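PDB 3CKY: 2-hydroxymethyl glutarate dehydrogenase from Eubacterium barkeri, which catalyses the NAD-dependent interconversion of 2-formylglutarate and (S)-2-hydroxymethylglutarate, a step in the fermentation of nicotinate. Local coordinates for residues S61-T66 with V93-S98. Sequence-based numbering, arbitrary orientation.
Sequences SDIIFT and VIVDMS
Strands 63-66 and 93-96 pair I63 with V93 through T66 with D96 in parallel register, their axes 4.7 Å apart and inclined by 19°. Five hydrogen bonds illustrate a regular parallel ladder: after V93 N to D62 O, I64 gives its N to V93 O and takes V95 N on its own O at 2.7 Å, and T66 likewise bridges V95 O and M97 N, carrying the pairing one residue beyond strand 93-96. On the I63 and F65 face, V95 sends its two methyls to different neighbours: CG2 meets I63 CG2 at 3.9 Å, while CG1, anti to the backbone N (chi1 -180°), lies beside F65 CE2. M97 bends at chi3 (-80°), bringing CE to 3.8 Å from F65 CB and SD into an oblique Met-aromatic contact; helix 144-157 covers this face. On the other face, I64 and I94 lie alongside each other, pointing the same way, their CD1 methyls 3.6 Å apart. Beyond them D96 OD1 rests by T66 CG2 and closes an Asx turn, accepting S98 N from above the carboxylate plane and S98 OG on its syn lone pair, while OD2 is hydrogen-bonded to Y119 OH. An alanine at D96 would probably leave S98 N and OG without this acceptor and free the turn to shift. In this central Rossmann-sheet pairing one face is thus apolar, the other turns polar at T66 and D96, whose buried carboxylate is likely to fix the chain leading to S99, a probable NAD(+)-binding residue.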
ATOM      1  N   SER A  61       5.005 -19.122 -43.272  1.00 66.81           N
ATOM      2  CA  SER A  61       4.365 -17.807 -43.128  1.00 66.69           C
ATOM      3  C   SER A  61       5.325 -16.616 -43.195  1.00 66.51           C
ATOM      4  O   SER A  61       6.506 -16.732 -42.875  1.00 66.42           O
ATOM      5  CB  SER A  61       3.596 -17.760 -41.809  1.00 66.73           C
ATOM      6  OG  SER A  61       2.680 -18.836 -41.731  1.00 66.77           O
ATOM      7  N   ASP A  62       4.790 -15.476 -43.627  1.00 66.45           N
ATOM      8  CA  ASP A  62       5.512 -14.203 -43.643  1.00 66.49           C
ATOM      9  C   ASP A  62       5.155 -13.379 -42.415  1.00 66.50           C
ATOM     10  O   ASP A  62       6.007 -12.705 -41.845  1.00 66.64           O
ATOM     11  CB  ASP A  62       5.140 -13.390 -44.888  1.00 66.49           C
ATOM     12  CG  ASP A  62       5.328 -14.162 -46.178  1.00 66.47           C
ATOM     13  OD1 ASP A  62       6.140 -15.116 -46.209  1.00 66.10           O
ATOM     14  OD2 ASP A  62       4.656 -13.803 -47.165  1.00 66.84           O
ATOM     15  N   ILE A  63       3.879 -13.411 -42.044  1.00 66.36           N
ATOM     16  CA  ILE A  63       3.387 -12.735 -40.854  1.00 66.43           C
ATOM     17  C   ILE A  63       2.668 -13.759 -39.984  1.00 66.36           C
ATOM     18  O   ILE A  63       1.740 -14.428 -40.440  1.00 66.44           O
ATOM     19  CB  ILE A  63       2.424 -11.582 -41.207  1.00 66.44           C
ATOM     20  CG1 ILE A  63       3.150 -10.525 -42.051  1.00 66.50           C
ATOM     21  CG2 ILE A  63       1.839 -10.960 -39.926  1.00 66.24           C
ATOM     22  CD1 ILE A  63       2.228  -9.480 -42.668  1.00 66.54           C
ATOM     23  N   ILE A  64       3.111 -13.885 -38.740  1.00 66.26           N
ATOM     24  CA  ILE A  64       2.580 -14.887 -37.823  1.00 66.33           C
ATOM     25  C   ILE A  64       1.914 -14.194 -36.633  1.00 66.37           C
ATOM     26  O   ILE A  64       2.500 -13.316 -35.999  1.00 66.18           O
ATOM     27  CB  ILE A  64       3.689 -15.838 -37.309  1.00 66.34           C
ATOM     28  CG1 ILE A  64       4.415 -16.508 -38.480  1.00 66.34           C
ATOM     29  CG2 ILE A  64       3.096 -16.901 -36.393  1.00 66.27           C
ATOM     30  CD1 ILE A  64       5.720 -17.163 -38.083  1.00 66.22           C
ATOM     31  N   PHE A  65       0.679 -14.596 -36.355  1.00 66.45           N
ATOM     32  CA  PHE A  65      -0.070 -14.080 -35.231  1.00 66.49           C
ATOM     33  C   PHE A  65      -0.061 -15.092 -34.102  1.00 66.65           C
ATOM     34  O   PHE A  65      -0.186 -16.297 -34.326  1.00 66.52           O
ATOM     35  CB  PHE A  65      -1.512 -13.787 -35.639  1.00 66.35           C
ATOM     36  CG  PHE A  65      -1.648 -12.607 -36.541  1.00 66.26           C
ATOM     37  CD1 PHE A  65      -1.600 -12.763 -37.920  1.00 66.56           C
ATOM     38  CD2 PHE A  65      -1.813 -11.337 -36.019  1.00 66.04           C
ATOM     39  CE1 PHE A  65      -1.722 -11.668 -38.764  1.00 66.39           C
ATOM     40  CE2 PHE A  65      -1.939 -10.240 -36.853  1.00 66.14           C
ATOM     41  CZ  PHE A  65      -1.895 -10.405 -38.229  1.00 66.19           C
ATOM     42  N   THR A  66       0.102 -14.584 -32.884  1.00 66.88           N
ATOM     43  CA  THR A  66      -0.022 -15.402 -31.694  1.00 66.89           C
ATOM     44  C   THR A  66      -0.573 -14.575 -30.545  1.00 66.83           C
ATOM     45  O   THR A  66      -0.393 -13.361 -30.502  1.00 66.91           O
ATOM     46  CB  THR A  66       1.336 -16.032 -31.292  1.00 67.06           C
ATOM     47  OG1 THR A  66       1.105 -17.165 -30.452  1.00 67.30           O
ATOM     48  CG2 THR A  66       2.235 -15.021 -30.583  1.00 66.93           C
ATOM     49  N   VAL A  93       7.731 -11.532 -39.900  1.00 65.30           N
ATOM     50  CA  VAL A  93       7.272 -10.696 -38.794  1.00 65.27           C
ATOM     51  C   VAL A  93       6.387 -11.521 -37.862  1.00 65.34           C
ATOM     52  O   VAL A  93       5.446 -12.172 -38.319  1.00 65.39           O
ATOM     53  CB  VAL A  93       6.460  -9.478 -39.292  1.00 65.38           C
ATOM     54  CG1 VAL A  93       6.065  -8.573 -38.121  1.00 64.72           C
ATOM     55  CG2 VAL A  93       7.244  -8.691 -40.341  1.00 65.02           C
ATOM     56  N   ILE A  94       6.706 -11.502 -36.566  1.00 65.15           N
ATOM     57  CA  ILE A  94       5.863 -12.107 -35.540  1.00 65.16           C
ATOM     58  C   ILE A  94       5.031 -11.004 -34.901  1.00 64.99           C
ATOM     59  O   ILE A  94       5.574  -9.987 -34.480  1.00 65.02           O
ATOM     60  CB  ILE A  94       6.681 -12.771 -34.414  1.00 65.26           C
ATOM     61  CG1 ILE A  94       7.769 -13.701 -34.975  1.00 65.92           C
ATOM     62  CG2 ILE A  94       5.750 -13.518 -33.462  1.00 64.87           C
ATOM     63  CD1 ILE A  94       7.251 -14.872 -35.794  1.00 66.88           C
ATOM     64  N   VAL A  95       3.719 -11.203 -34.841  1.00 65.00           N
ATOM     65  CA  VAL A  95       2.812 -10.247 -34.207  1.00 64.72           C
ATOM     66  C   VAL A  95       2.245 -10.873 -32.945  1.00 64.72           C
ATOM     67  O   VAL A  95       1.339 -11.700 -33.005  1.00 64.67           O
ATOM     68  CB  VAL A  95       1.668  -9.836 -35.145  1.00 64.82           C
ATOM     69  CG1 VAL A  95       0.756  -8.840 -34.443  1.00 64.19           C
ATOM     70  CG2 VAL A  95       2.230  -9.251 -36.443  1.00 63.98           C
ATOM     71  N   ASP A  96       2.816 -10.480 -31.808  1.00 64.69           N
ATOM     72  CA  ASP A  96       2.468 -11.034 -30.509  1.00 64.47           C
ATOM     73  C   ASP A  96       1.368 -10.199 -29.853  1.00 64.20           C
ATOM     74  O   ASP A  96       1.580  -9.052 -29.477  1.00 63.98           O
ATOM     75  CB  ASP A  96       3.709 -11.080 -29.613  1.00 64.47           C
ATOM     76  CG  ASP A  96       3.526 -11.964 -28.389  1.00 64.99           C
ATOM     77  OD1 ASP A  96       2.400 -12.427 -28.113  1.00 65.78           O
ATOM     78  OD2 ASP A  96       4.533 -12.198 -27.696  1.00 66.13           O
ATOM     79  N   MET A  97       0.188 -10.790 -29.725  1.00 64.02           N
ATOM     80  CA  MET A  97      -0.960 -10.105 -29.145  1.00 64.19           C
ATOM     81  C   MET A  97      -1.153 -10.517 -27.689  1.00 63.58           C
ATOM     82  O   MET A  97      -2.157 -10.163 -27.068  1.00 63.39           O
ATOM     83  CB  MET A  97      -2.217 -10.424 -29.955  1.00 64.20           C
ATOM     84  CG  MET A  97      -2.088 -10.080 -31.416  1.00 64.84           C
ATOM     85  SD  MET A  97      -3.546 -10.550 -32.344  1.00 66.30           S
ATOM     86  CE  MET A  97      -3.242 -12.323 -32.554  1.00 66.94           C
ATOM     87  N   SER A  98      -0.182 -11.262 -27.157  1.00 62.94           N
ATOM     88  CA  SER A  98      -0.213 -11.721 -25.782  1.00 62.69           C
ATOM     89  C   SER A  98      -0.230 -10.572 -24.794  1.00 62.13           C
ATOM     90  O   SER A  98       0.392  -9.524 -25.007  1.00 62.06           O
ATOM     91  CB  SER A  98       1.000 -12.598 -25.466  1.00 62.51           C
ATOM     92  OG  SER A  98       1.104 -13.685 -26.364  1.00 62.78           O
TER